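Local structure of Esterase/lipase (Lactobacillus rhamnosus, 4N5H) at residues 86-91 / 295-300; 20-25 / 281-286; 110-115 / 219-224; 75-80 / 184-189; 66-71 / 124-129. The protein probably hydrolyses carboxylic esters, and may transfer their acyl groups, as an esterase of the alpha/beta hydrolase fold. The protein carries 1 engineered substitution. All blocks are in the same frame, centred on the assembly; numbering follows the deposited sequence. Where two conformers were deposited one is given.

Interaction 1 (86-91 / 295-300). With IPA (isopropyl alcohol), chain C.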
# COMPACT_ATOMS: atom_id res chain seq x y z
N ARG A 86 12.03 -7.33 10.39
CA ARG A 86 10.83 -8.11 10.26
C ARG A 86 10.86 -9.19 9.17
O ARG A 86 10.36 -10.30 9.41
CB ARG A 86 9.61 -7.25 10.13
CG ARG A 86 9.53 -6.48 8.85
CD ARG A 86 8.46 -5.37 9.03
NE ARG A 86 8.38 -4.45 7.90
CZ ARG A 86 9.10 -3.36 7.75
NH1 ARG A 86 10.01 -3.02 8.63
NH2 ARG A 86 8.91 -2.59 6.68
N ASN A 87 11.46 -8.92 8.00
CA ASN A 87 11.43 -9.94 6.92
C ASN A 87 12.32 -11.12 7.29
O ASN A 87 11.92 -12.24 7.08
CB ASN A 87 11.85 -9.35 5.59
CG ASN A 87 10.68 -8.60 4.94
OD1 ASN A 87 9.50 -8.59 5.44
ND2 ASN A 87 10.97 -7.99 3.82
N TYR A 88 13.45 -10.85 7.89
CA TYR A 88 14.34 -11.93 8.35
C TYR A 88 13.65 -12.77 9.40
O TYR A 88 13.65 -14.01 9.34
CB TYR A 88 15.60 -11.33 8.93
CG TYR A 88 16.59 -12.23 9.62
CD1 TYR A 88 16.78 -12.16 10.98
CD2 TYR A 88 17.36 -13.15 8.91
CE1 TYR A 88 17.70 -12.93 11.64
CE2 TYR A 88 18.31 -13.92 9.55
CZ TYR A 88 18.53 -13.77 10.90
OH TYR A 88 19.47 -14.49 11.59
N CYS A 89 13.01 -12.11 10.37
CA CYS A 89 12.24 -12.84 11.39
C CYS A 89 11.12 -13.65 10.80
O CYS A 89 10.89 -14.79 11.21
CB CYS A 89 11.74 -11.90 12.47
SG CYS A 89 13.05 -11.25 13.57
N ARG A 90 10.35 -13.08 9.85
CA ARG A 90 9.29 -13.87 9.20
C ARG A 90 9.88 -15.09 8.51
O ARG A 90 9.30 -16.20 8.54
CB ARG A 90 8.58 -13.02 8.14
CG ARG A 90 7.73 -11.88 8.68
CD ARG A 90 7.35 -10.88 7.58
NE ARG A 90 6.39 -9.93 8.13
CZ ARG A 90 6.31 -8.61 7.78
NH1 ARG A 90 7.05 -8.07 6.84
NH2 ARG A 90 5.42 -7.84 8.35
N TYR A 91 11.01 -14.90 7.83
CA TYR A 91 11.63 -16.04 7.16
C TYR A 91 11.92 -17.17 8.17
O TYR A 91 11.57 -18.35 7.97
CB TYR A 91 12.92 -15.74 6.34
CG TYR A 91 13.46 -17.01 5.79
CD1 TYR A 91 12.81 -17.65 4.69
CD2 TYR A 91 14.57 -17.63 6.37
CE1 TYR A 91 13.27 -18.86 4.25
CE2 TYR A 91 14.99 -18.87 5.89
CZ TYR A 91 14.33 -19.46 4.87
OH TYR A 91 14.77 -20.68 4.35
N LEU A 295 19.29 -21.26 6.68
CA LEU A 295 18.99 -22.71 6.92
C LEU A 295 20.16 -23.38 7.59
O LEU A 295 19.93 -24.25 8.49
CB LEU A 295 18.67 -23.42 5.66
CG LEU A 295 17.36 -23.06 4.98
CD1 LEU A 295 17.11 -23.83 3.70
CD2 LEU A 295 16.14 -23.30 5.91
N GLU A 296 21.41 -23.03 7.24
CA GLU A 296 22.54 -23.67 7.89
C GLU A 296 22.56 -23.36 9.39
O GLU A 296 22.82 -24.21 10.25
CB GLU A 296 23.83 -23.31 7.22
CG GLU A 296 25.01 -24.05 7.79
CD GLU A 296 26.22 -24.07 6.81
OE1 GLU A 296 26.01 -24.04 5.57
OE2 GLU A 296 27.37 -24.08 7.35
N MET A 297 22.26 -22.12 9.73
CA MET A 297 22.04 -21.71 11.13
C MET A 297 20.95 -22.52 11.82
O MET A 297 21.17 -23.03 12.96
CB MET A 297 21.78 -20.23 11.19
CG MET A 297 21.52 -19.72 12.60
SD MET A 297 21.03 -17.98 12.67
CE MET A 297 19.32 -18.06 12.00
N LEU A 298 19.80 -22.65 11.19
CA LEU A 298 18.66 -23.34 11.81
C LEU A 298 19.00 -24.84 11.94
O LEU A 298 18.65 -25.47 12.98
CB LEU A 298 17.36 -23.15 11.04
CG LEU A 298 16.89 -21.68 11.11
CD1 LEU A 298 15.73 -21.57 10.12
CD2 LEU A 298 16.47 -21.24 12.51
N ARG A 299 19.72 -25.36 10.96
CA ARG A 299 20.13 -26.79 11.07
C ARG A 299 21.17 -27.03 12.17
O ARG A 299 21.12 -28.11 12.82
CB ARG A 299 20.61 -27.36 9.76
CG ARG A 299 19.55 -27.48 8.69
CD ARG A 299 18.27 -28.21 9.09
NE ARG A 299 17.17 -27.46 9.78
CZ ARG A 299 16.26 -26.72 9.16
NH1 ARG A 299 16.36 -26.59 7.81
NH2 ARG A 299 15.26 -26.11 9.80
N THR A 300 22.09 -26.10 12.41
CA THR A 300 23.03 -26.20 13.47
C THR A 300 22.26 -26.21 14.78
O THR A 300 22.54 -27.03 15.72
CB THR A 300 24.01 -25.05 13.40
OG1 THR A 300 24.68 -25.11 12.15
CG2 THR A 300 25.05 -25.06 14.55
C1 IPA C . 10.73 0.21 6.59
C2 IPA C . 11.86 0.25 7.64
C3 IPA C . 11.69 1.63 8.27
O2 IPA C . 11.62 -0.76 8.70
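Tyr91 sets its hydroxyl against the branched end of Leu295, with OH 3.3 Å from CD2, and the methyl lies at the ring's edge, near its plane. The two side chains cross at about a right angle. One turn earlier, Tyr88 and Met297 approach from opposite directions, and the Tyr88 OH stands 3.6 Å from Met297 CE. Met297 leaves the backbone extended and turns only at its last torsion (chi3 72°), which brings the methyl rather than the sulfur closest to the phenol. Both tyrosines have CG anti to the backbone N and reach helix 288-311 side by side from successive turns. Helices 86-94 and 288-311 pack here on one face of the central sheet of an alpha/beta hydrolase, where Met297 and Tyr88 also touch Thr143 of strand 140-145. At the far end of the segment, Arg86 NH1 donates to O2 of an isopropyl alcohol, probably from the crystallisation liquor, over 2.8 Å and nearly straight at 165°. Arg86 NH1 also bonds Asn83 O, and its guanidinium makes a cation-pi contact with Tyr26. Were Arg86 an alanine, the alcohol oxygen and Asn83 O would probably lack this donor, and Tyr26 its cation.

Interaction 2 (20-25 / 281-286)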
# COMPACT_ATOMS: atom_id res chain seq x y z
N ALA A 20 16.59 5.72 5.18
CA ALA A 20 16.02 5.84 3.84
C ALA A 20 16.33 4.59 3.00
O ALA A 20 15.45 4.16 2.24
CB ALA A 20 16.58 7.12 3.14
N ARG A 21 17.56 4.05 3.09
CA ARG A 21 17.96 2.87 2.32
C ARG A 21 17.08 1.67 2.77
O ARG A 21 16.58 0.89 1.96
CB ARG A 21 19.43 2.49 2.50
CG ARG A 21 20.42 3.43 1.81
CD ARG A 21 21.90 3.10 1.96
NE ARG A 21 22.25 2.32 3.11
CZ ARG A 21 22.99 2.76 4.10
NH1 ARG A 21 23.42 4.05 4.15
NH2 ARG A 21 23.26 1.91 5.07
N ASP A 22 16.90 1.54 4.09
CA ASP A 22 16.08 0.46 4.62
C ASP A 22 14.60 0.54 4.18
O ASP A 22 13.99 -0.45 3.85
CB ASP A 22 16.12 0.42 6.18
CG ASP A 22 17.50 0.02 6.74
OD1 ASP A 22 18.33 -0.52 5.97
OD2 ASP A 22 17.85 0.32 7.93
N LYS A 23 14.02 1.78 4.18
CA LYS A 23 12.69 1.97 3.75
C LYS A 23 12.52 1.62 2.29
O LYS A 23 11.59 0.92 1.97
CB LYS A 23 12.28 3.41 3.98
CG LYS A 23 10.85 3.74 3.63
CD LYS A 23 10.67 5.27 3.90
CE LYS A 23 9.22 5.72 3.68
NZ LYS A 23 9.26 7.24 3.67
N ALA A 24 13.49 2.01 1.46
CA ALA A 24 13.44 1.76 -0.02
C ALA A 24 13.51 0.23 -0.22
O ALA A 24 12.75 -0.39 -0.98
CB ALA A 24 14.58 2.45 -0.77
N ARG A 25 14.41 -0.40 0.55
CA ARG A 25 14.55 -1.91 0.42
C ARG A 25 13.28 -2.59 0.78
O ARG A 25 12.84 -3.52 0.04
CB ARG A 25 15.70 -2.41 1.29
CG ARG A 25 15.85 -3.94 1.23
CD ARG A 25 16.90 -4.47 2.24
NE ARG A 25 18.04 -3.62 2.13
CZ ARG A 25 18.47 -2.75 3.06
NH1 ARG A 25 17.95 -2.77 4.23
NH2 ARG A 25 19.40 -1.89 2.74
N ASN A 281 22.42 -11.49 4.73
CA ASN A 281 21.42 -12.57 4.99
C ASN A 281 20.22 -12.19 5.83
O ASN A 281 19.20 -12.86 5.86
CB ASN A 281 22.08 -13.83 5.49
CG ASN A 281 22.78 -13.63 6.79
OD1 ASN A 281 23.72 -12.80 6.86
ND2 ASN A 281 22.29 -14.21 7.84
N VAL A 282 20.38 -11.10 6.53
CA VAL A 282 19.33 -10.43 7.27
C VAL A 282 18.55 -9.41 6.37
O VAL A 282 17.29 -9.33 6.40
CB VAL A 282 19.89 -9.65 8.46
CG1 VAL A 282 18.80 -8.90 9.25
CG2 VAL A 282 20.55 -10.64 9.44
N GLN A 283 19.28 -8.65 5.57
CA GLN A 283 18.67 -7.66 4.70
C GLN A 283 17.94 -8.22 3.50
O GLN A 283 16.94 -7.63 3.10
CB GLN A 283 19.69 -6.65 4.21
CG GLN A 283 20.24 -5.84 5.34
CD GLN A 283 21.27 -4.79 4.83
OE1 GLN A 283 21.89 -4.92 3.76
NE2 GLN A 283 21.29 -3.64 5.58
N HIS A 284 18.37 -9.38 2.97
CA HIS A 284 17.74 -10.04 1.82
C HIS A 284 17.60 -11.52 2.04
O HIS A 284 18.39 -12.37 1.51
CB HIS A 284 18.58 -9.79 0.58
CG HIS A 284 18.37 -8.43 0.01
ND1 HIS A 284 17.26 -8.13 -0.75
CD2 HIS A 284 19.00 -7.28 0.21
CE1 HIS A 284 17.26 -6.83 -1.04
NE2 HIS A 284 18.31 -6.30 -0.45
N TRP A 285 16.56 -11.86 2.81
CA TRP A 285 16.26 -13.28 3.08
C TRP A 285 16.11 -14.11 1.85
O TRP A 285 16.38 -15.31 1.88
CB TRP A 285 14.99 -13.37 3.93
CG TRP A 285 13.75 -13.08 3.16
CD1 TRP A 285 13.21 -11.87 2.92
CD2 TRP A 285 13.00 -14.02 2.38
NE1 TRP A 285 12.14 -12.01 2.04
CE2 TRP A 285 11.95 -13.32 1.76
CE3 TRP A 285 13.03 -15.40 2.25
CZ2 TRP A 285 11.03 -13.91 0.97
CZ3 TRP A 285 12.17 -15.98 1.43
CH2 TRP A 285 11.14 -15.27 0.78
N GLU A 286 15.69 -13.46 0.74
CA GLU A 286 15.24 -14.20 -0.43
C GLU A 286 16.41 -14.63 -1.32
O GLU A 286 16.24 -15.43 -2.22
CB GLU A 286 14.20 -13.31 -1.19
CG GLU A 286 14.75 -12.20 -2.09
CD GLU A 286 15.20 -10.93 -1.40
OE1 GLU A 286 15.28 -10.88 -0.13
OE2 GLU A 286 15.53 -9.97 -2.08
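The guanidinium of Arg25 lies between two groups: the Gln283 amide is stacked on one face, planes 20° apart, with CD 3.8 Å above its centre, and Arg21 O lies over the opposite face, toward the rim. At its edge NH1 makes a salt bridge to Asp22 OD1 (2.9 Å), whose other oxygen bonds Tyr79. The His284 ring stands steeply to the guanidinium, at 76°, and its NE2 is 3.5 Å from Arg25 CD. A bend at chi3 (-45°) turns the guanidinium over the amide. Helix 2-28 is thereby packed on the end of the short helix 280-283, at the subunit interface: Glu40 of the second subunit takes both Arg25 NE and His284 NE2. His284 ND1 donates to Glu286 OE2 (2.9 Å), which fixes the ring's rotation. With a leucine at Arg25, Asp22 and Glu40 of the second subunit would probably lose a charged mate, and the Gln283 amide its flat partner. Gln283 OE1 is bonded to Lys277.

Interaction 3 (110-115 / 219-224)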
# COMPACT_ATOMS: atom_id res chain seq x y z
N VAL A 110 19.93 6.28 26.36
CA VAL A 110 20.45 5.35 27.35
C VAL A 110 21.93 5.08 26.99
O VAL A 110 22.49 5.56 25.97
CB VAL A 110 19.67 4.02 27.35
CG1 VAL A 110 18.24 4.29 27.77
CG2 VAL A 110 19.67 3.42 25.96
N ASP A 111 22.57 4.29 27.85
CA ASP A 111 23.86 3.74 27.57
C ASP A 111 23.74 2.21 27.44
O ASP A 111 22.60 1.71 27.33
CB ASP A 111 24.92 4.12 28.66
CG ASP A 111 24.58 3.67 30.01
OD1 ASP A 111 23.91 2.64 30.20
OD2 ASP A 111 25.08 4.30 31.00
N LEU A 112 24.88 1.55 27.35
CA LEU A 112 24.87 0.09 27.10
C LEU A 112 24.09 -0.63 28.16
O LEU A 112 23.39 -1.57 27.90
CB LEU A 112 26.31 -0.40 27.01
CG LEU A 112 26.48 -1.96 26.93
CD1 LEU A 112 25.71 -2.53 25.70
CD2 LEU A 112 27.96 -2.31 26.87
N ARG A 113 24.20 -0.21 29.44
CA ARG A 113 23.46 -0.89 30.49
C ARG A 113 21.96 -0.86 30.25
O ARG A 113 21.26 -1.87 30.49
CB ARG A 113 23.85 -0.36 31.91
CG ARG A 113 23.02 -0.91 33.01
CD ARG A 113 23.42 -0.36 34.36
NE ARG A 113 24.72 -0.81 34.82
CZ ARG A 113 25.81 -0.04 34.85
NH1 ARG A 113 25.77 1.21 34.32
NH2 ARG A 113 26.97 -0.53 35.33
N GLY A 114 21.42 0.31 29.84
CA GLY A 114 19.95 0.47 29.58
C GLY A 114 19.58 -0.52 28.44
O GLY A 114 18.53 -1.15 28.55
N GLN A 115 20.42 -0.64 27.45
CA GLN A 115 20.15 -1.57 26.28
C GLN A 115 20.10 -3.01 26.74
O GLN A 115 19.18 -3.78 26.39
CB GLN A 115 21.14 -1.40 25.10
CG GLN A 115 21.02 0.02 24.57
CD GLN A 115 21.79 0.23 23.33
OE1 GLN A 115 22.88 -0.31 23.12
NE2 GLN A 115 21.20 0.98 22.44
N ASP A 219 35.03 -1.29 31.14
CA ASP A 219 35.72 -2.54 31.39
C ASP A 219 34.98 -3.80 30.98
O ASP A 219 35.54 -4.91 31.09
CB ASP A 219 36.11 -2.67 32.90
CG ASP A 219 37.20 -1.60 33.35
OD1 ASP A 219 37.80 -0.97 32.51
OD2 ASP A 219 37.29 -1.33 34.56
N HIS A 220 33.74 -3.61 30.46
CA HIS A 220 32.94 -4.77 30.04
C HIS A 220 32.14 -4.45 28.73
O HIS A 220 31.01 -4.94 28.61
CB HIS A 220 32.00 -5.16 31.14
CG HIS A 220 32.67 -5.61 32.36
ND1 HIS A 220 33.10 -4.71 33.34
CD2 HIS A 220 33.16 -6.81 32.72
CE1 HIS A 220 33.74 -5.38 34.29
NE2 HIS A 220 33.79 -6.65 33.94
N LEU A 221 32.73 -3.66 27.84
CA LEU A 221 32.12 -3.19 26.55
C LEU A 221 32.38 -4.26 25.45
O LEU A 221 31.65 -4.25 24.48
CB LEU A 221 32.79 -1.90 26.05
CG LEU A 221 32.47 -0.50 26.37
CD1 LEU A 221 32.90 0.33 25.20
CD2 LEU A 221 31.04 -0.26 26.66
N ASN A 222 33.43 -5.07 25.60
CA ASN A 222 33.91 -5.98 24.55
C ASN A 222 33.65 -7.39 24.96
O ASN A 222 33.76 -7.79 26.12
CB ASN A 222 35.40 -5.74 24.30
CG ASN A 222 35.70 -4.35 23.82
OD1 ASN A 222 35.65 -4.05 22.64
ND2 ASN A 222 35.98 -3.44 24.77
N PHE A 223 33.29 -8.24 24.00
CA PHE A 223 33.15 -9.67 24.32
C PHE A 223 34.37 -10.24 25.02
O PHE A 223 34.25 -11.08 25.90
CB PHE A 223 32.81 -10.46 23.04
CG PHE A 223 32.66 -11.90 23.24
CD1 PHE A 223 31.48 -12.39 23.73
CD2 PHE A 223 33.65 -12.78 22.86
CE1 PHE A 223 31.29 -13.74 23.97
CE2 PHE A 223 33.48 -14.13 23.04
CZ PHE A 223 32.29 -14.60 23.61
N SER A 224 35.56 -9.85 24.57
CA SER A 224 36.78 -10.34 25.16
C SER A 224 36.84 -10.02 26.67
O SER A 224 37.62 -10.66 27.35
CB SER A 224 37.97 -9.70 24.47
OG SER A 224 37.98 -8.29 24.46
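Leu112 and Leu221 make the close part of this contact: their CD2 methyls meet at 3.7 Å, the side chains slanting across one another. Leu112 points its CB toward the other segment and has CG anti to the backbone N (chi1 173°), which carries the methyl to Leu221. Leu151 and Leu154 of helix 147-158 also touch Leu112, and Leu210 of helix 203-211 touches both leucines, making an apolar cluster. The rest is loose. Leu112 CD2 comes no nearer than 4.4 Å to His220 O, a carbonyl buried here without a polar partner in the model, while the His220 imidazole leads away and bonds Ala216 O through ND1. On the more open side lie Asp111, Arg113 and the exposed Asp219. Arg113 NH1 forms a salt bridge with Asp214. Asp111 stands at the N-cap of helix 112-129, where OD1 accepts weakly from Arg113 N (3.0 Å) and Gly114 N (3.4 Å). The arrangement is a capped helix start packed against the loop leading into helix 223-226, within an alpha/beta hydrolase.

Interaction 4 (75-80 / 184-189)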
# COMPACT_ATOMS: atom_id res chain seq x y z
N GLY A 75 22.02 -1.71 13.97
CA GLY A 75 21.87 -0.28 13.80
C GLY A 75 22.79 0.57 14.65
O GLY A 75 22.46 1.72 15.03
N GLY A 76 23.97 0.08 14.88
CA GLY A 76 24.99 0.91 15.50
C GLY A 76 24.71 1.41 16.88
O GLY A 76 25.27 2.45 17.32
N TRP A 77 23.78 0.77 17.61
CA TRP A 77 23.30 1.21 18.94
C TRP A 77 22.47 2.48 19.03
O TRP A 77 21.82 2.75 20.05
CB TRP A 77 24.46 1.15 20.01
CG TRP A 77 25.35 -0.04 20.09
CD1 TRP A 77 25.12 -1.18 20.77
CD2 TRP A 77 26.61 -0.25 19.44
NE1 TRP A 77 26.10 -2.04 20.62
CE2 TRP A 77 27.06 -1.52 19.80
CE3 TRP A 77 27.42 0.55 18.60
CZ2 TRP A 77 28.29 -2.08 19.36
CZ3 TRP A 77 28.62 0.06 18.19
CH2 TRP A 77 29.07 -1.28 18.56
N PHE A 78 22.41 3.19 17.87
CA PHE A 78 21.75 4.48 17.71
C PHE A 78 20.47 4.45 16.88
O PHE A 78 19.71 5.42 16.81
CB PHE A 78 22.71 5.48 16.98
CG PHE A 78 23.73 6.17 17.87
CD1 PHE A 78 24.96 5.58 18.12
CD2 PHE A 78 23.44 7.41 18.44
CE1 PHE A 78 25.95 6.22 18.89
CE2 PHE A 78 24.43 8.03 19.24
CZ PHE A 78 25.63 7.43 19.47
N TYR A 79 20.19 3.29 16.27
CA TYR A 79 19.18 3.20 15.20
C TYR A 79 18.47 1.86 15.31
O TYR A 79 19.04 0.82 15.64
CB TYR A 79 19.81 3.32 13.81
CG TYR A 79 18.98 3.01 12.62
CD1 TYR A 79 19.10 1.82 11.98
CD2 TYR A 79 17.99 3.85 12.22
CE1 TYR A 79 18.31 1.51 10.91
CE2 TYR A 79 17.14 3.55 11.18
CZ TYR A 79 17.31 2.34 10.50
OH TYR A 79 16.48 1.96 9.41
N GLY A 80 17.20 1.89 14.93
CA GLY A 80 16.45 0.64 14.70
C GLY A 80 15.29 0.50 15.66
O GLY A 80 15.11 1.26 16.62
N CYS A 184 27.87 -10.92 11.33
CA CYS A 184 28.75 -9.77 11.18
C CYS A 184 28.81 -8.92 12.46
O CYS A 184 28.55 -7.73 12.45
CB CYS A 184 28.34 -8.84 10.01
SG CYS A 184 28.30 -9.71 8.42
N PRO A 185 29.14 -9.58 13.58
CA PRO A 185 29.06 -8.85 14.83
C PRO A 185 30.13 -7.76 14.93
O PRO A 185 31.21 -7.90 14.35
CB PRO A 185 29.36 -9.89 15.89
CG PRO A 185 30.18 -10.87 15.17
CD PRO A 185 29.54 -10.97 13.80
N VAL A 186 29.83 -6.73 15.70
CA VAL A 186 30.81 -5.74 16.18
C VAL A 186 31.12 -6.02 17.65
O VAL A 186 30.80 -5.26 18.52
CB VAL A 186 30.37 -4.35 15.84
CG1 VAL A 186 31.51 -3.36 16.12
CG2 VAL A 186 30.11 -4.35 14.33
N ALA A 187 31.65 -7.19 17.90
CA ALA A 187 31.75 -7.65 19.27
C ALA A 187 32.92 -7.05 20.05
O ALA A 187 32.91 -7.15 21.32
CB ALA A 187 31.76 -9.15 19.34
N GLU A 188 33.88 -6.43 19.33
CA GLU A 188 35.02 -5.75 19.95
C GLU A 188 35.04 -4.27 19.59
O GLU A 188 35.89 -3.82 18.81
CB GLU A 188 36.32 -6.46 19.53
CG GLU A 188 36.37 -7.92 19.89
CD GLU A 188 36.55 -8.15 21.39
OE1 GLU A 188 37.52 -7.60 21.98
OE2 GLU A 188 35.75 -8.86 21.96
N PRO A 189 34.07 -3.50 20.12
CA PRO A 189 33.92 -2.12 19.66
C PRO A 189 35.19 -1.28 19.94
O PRO A 189 35.46 -0.31 19.18
CB PRO A 189 32.77 -1.58 20.46
CG PRO A 189 32.33 -2.56 21.34
CD PRO A 189 32.91 -3.87 20.95
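Neither segment is regular: residues 75-77 all have positive phi, with Gly75 at angles where a side chain would be jammed against the preceding carbonyl O, and Phe78 N bonds Gly75 O (3.2 Å) to close a tight turn, while 184-189 runs as an irregular loop until Pro189. From this turn Trp77 sends its six-membered ring across to the other loop. Its outer carbon CH2 touches Val186 CG1 at 4.0 Å and Pro189 CB at 4.2 Å. Both groups meet the indole obliquely; as side chains, Val186 runs aslant to Trp77 and Pro189 about at right angles to it. The tryptophan has CG anti to the carbonyl carbon (chi1 -46°), which swings the six-membered ring out so that CH2 meets both. Val186 also touches residues of a probable nucleophile elbow and Ser-His-Asp triad, and its backbone bonds Ser146. The contact joins the loops after strands 66-72 and 179-183, with Trp77 also packing on Ala147 and Leu151 of helix 147-158 and on Tyr206 and Leu210 of helix 203-211.

Interaction 5 (66-71 / 124-129)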
# COMPACT_ATOMS: atom_id res chain seq x y z
N MET A 66 6.93 -24.60 19.32
CA MET A 66 7.97 -24.67 18.35
C MET A 66 9.28 -24.16 18.96
O MET A 66 9.24 -23.34 19.85
CB MET A 66 7.60 -23.78 17.17
CG MET A 66 6.36 -24.37 16.49
SD MET A 66 5.73 -23.13 15.40
CE MET A 66 4.88 -22.20 16.51
N PRO A 67 10.45 -24.66 18.52
CA PRO A 67 11.69 -24.14 19.00
C PRO A 67 11.75 -22.60 18.80
O PRO A 67 11.19 -22.09 17.80
CB PRO A 67 12.76 -24.90 18.22
CG PRO A 67 12.04 -26.14 17.74
CD PRO A 67 10.64 -25.69 17.48
N THR A 68 12.47 -21.96 19.70
CA THR A 68 12.50 -20.52 19.79
C THR A 68 13.69 -19.88 19.11
O THR A 68 14.84 -20.33 19.30
CB THR A 68 12.46 -20.13 21.25
OG1 THR A 68 11.19 -20.51 21.84
CG2 THR A 68 12.61 -18.61 21.46
N VAL A 69 13.47 -18.76 18.41
CA VAL A 69 14.56 -17.94 17.99
C VAL A 69 14.26 -16.53 18.60
O VAL A 69 13.10 -16.02 18.50
CB VAL A 69 14.61 -17.80 16.48
CG1 VAL A 69 15.77 -16.91 16.09
CG2 VAL A 69 14.75 -19.17 15.78
N ILE A 70 15.32 -15.91 19.16
CA ILE A 70 15.22 -14.57 19.71
C ILE A 70 16.26 -13.72 18.98
O ILE A 70 17.47 -14.07 18.89
CB ILE A 70 15.58 -14.58 21.15
CG1 ILE A 70 14.56 -15.38 21.94
CG2 ILE A 70 15.62 -13.13 21.69
CD1 ILE A 70 14.88 -15.64 23.38
N ASP A 71 15.76 -12.70 18.30
CA ASP A 71 16.54 -11.80 17.46
C ASP A 71 16.76 -10.41 18.06
O ASP A 71 15.81 -9.74 18.49
CB ASP A 71 15.84 -11.60 16.12
CG ASP A 71 16.72 -10.87 15.13
OD1 ASP A 71 17.84 -11.30 14.95
OD2 ASP A 71 16.27 -9.82 14.54
N ARG A 124 12.83 -11.99 29.91
CA ARG A 124 12.02 -12.27 31.05
C ARG A 124 10.53 -12.30 30.71
O ARG A 124 9.83 -13.20 31.12
CB ARG A 124 12.26 -11.28 32.20
CG ARG A 124 11.74 -11.81 33.53
CD ARG A 124 12.31 -11.01 34.77
NE ARG A 124 13.70 -10.59 34.52
CZ ARG A 124 14.77 -11.37 34.67
NH1 ARG A 124 14.65 -12.57 35.22
NH2 ARG A 124 15.97 -10.91 34.29
N TRP A 125 10.05 -11.32 29.95
CA TRP A 125 8.70 -11.37 29.45
C TRP A 125 8.42 -12.68 28.73
O TRP A 125 7.41 -13.36 28.97
CB TRP A 125 8.46 -10.18 28.52
CG TRP A 125 7.02 -10.03 28.12
CD1 TRP A 125 6.06 -9.25 28.71
CD2 TRP A 125 6.38 -10.66 27.02
NE1 TRP A 125 4.88 -9.37 28.07
CE2 TRP A 125 5.04 -10.18 26.98
CE3 TRP A 125 6.82 -11.54 26.02
CZ2 TRP A 125 4.12 -10.64 26.04
CZ3 TRP A 125 5.89 -11.94 25.08
CH2 TRP A 125 4.57 -11.53 25.12
N LEU A 126 9.30 -13.04 27.82
CA LEU A 126 9.08 -14.28 27.06
C LEU A 126 9.08 -15.51 28.00
O LEU A 126 8.33 -16.48 27.75
CB LEU A 126 10.15 -14.41 25.96
CG LEU A 126 9.83 -15.43 24.85
CD1 LEU A 126 8.67 -14.99 23.98
CD2 LEU A 126 11.08 -15.59 23.95
N SER A 127 9.91 -15.50 29.02
CA SER A 127 9.91 -16.64 29.94
C SER A 127 8.58 -16.76 30.65
O SER A 127 8.19 -17.85 30.98
CB SER A 127 11.07 -16.51 30.98
OG SER A 127 10.78 -15.55 31.96
N HIS A 128 7.84 -15.67 30.90
CA HIS A 128 6.55 -15.68 31.56
C HIS A 128 5.40 -16.03 30.58
O HIS A 128 4.45 -16.74 30.96
CB HIS A 128 6.24 -14.30 32.17
CG HIS A 128 7.19 -13.91 33.25
ND1 HIS A 128 7.43 -12.58 33.62
CD2 HIS A 128 8.04 -14.65 33.95
CE1 HIS A 128 8.27 -12.58 34.63
NE2 HIS A 128 8.67 -13.82 34.84
N PHE A 129 5.44 -15.47 29.37
CA PHE A 129 4.31 -15.46 28.46
C PHE A 129 4.48 -16.26 27.20
O PHE A 129 3.54 -16.51 26.44
CB PHE A 129 3.90 -13.97 28.20
CG PHE A 129 3.61 -13.23 29.45
CD1 PHE A 129 4.44 -12.24 29.84
CD2 PHE A 129 2.60 -13.62 30.30
CE1 PHE A 129 4.31 -11.57 31.05
CE2 PHE A 129 2.43 -12.96 31.50
CZ PHE A 129 3.29 -11.92 31.88
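Ile70 and Leu126 reach toward each other tip to tip, the strand residue rising from the sheet and the helix residue coming down onto it. Leu126 CD2 does the touching, 3.8 Å from Ile70 CD1 and 4.0 Å from CG1 of the same isoleucine, so the methyl rests against the end of the longer branch. That branch stands anti to the carbonyl carbon (chi1 -66°) and continues extended through chi2 (171°), which carries CD1 outward to the helix. On the leucine, CG lies anti to the backbone N (chi1 -164°), which stretches the isobutyl group off the helix, toward the strand. Thr68, two residues earlier on the strand, also directs its CB toward the helix and offers CG2 to the same Leu126 methyl at the longer distance of 4.2 Å. Its hydroxyl has a different task, bonding Asp136 O. Val69, between them, points away, as expected of neighbours along a strand. All three touching residues are buried, and the contact across the segments is wholly apolar. Met100 of strand 98-102 touches both Ile70 and Leu126, while Val140 of strand 140-145 packs on Ile70 and Thr68. On the same helix, Trp125 and Phe129 meet His275 of the third subunit, Phe129 edge-to-face. A helix laid on the parallel strands 66-72, 98-102 and 140-145 through aliphatic side chains is the layered packing of the alpha/beta hydrolase fold.

Overall arrangement
Interactions 1 and 5 meet across strand 66-72: Leu126 packs on one face, while Tyr88 CE1 comes within 3.7 Å of Asp71 OD1 and Leu298 touches Val69. Interaction 1 also abuts interaction 2, where Tyr91 CD1 lies 3.3 Å from Trp285 CE3. Interactions 2 and 4 are joined by a probable hydrogen bond, Asp22 OD2 to Tyr79 OH (2.6 Å). Interactions 3 and 4, centres 11 Å apart, share probable bonds from Phe223 N to Ala187 O (2.9 Å) and between Ser224 OG and Glu188 OE1. Interaction 4 lies closest to the probable Ser146-His278-Asp243 triad, which Val186 touches; interaction 3 is about 27 Å, centre to centre, from interactions 1 and 2.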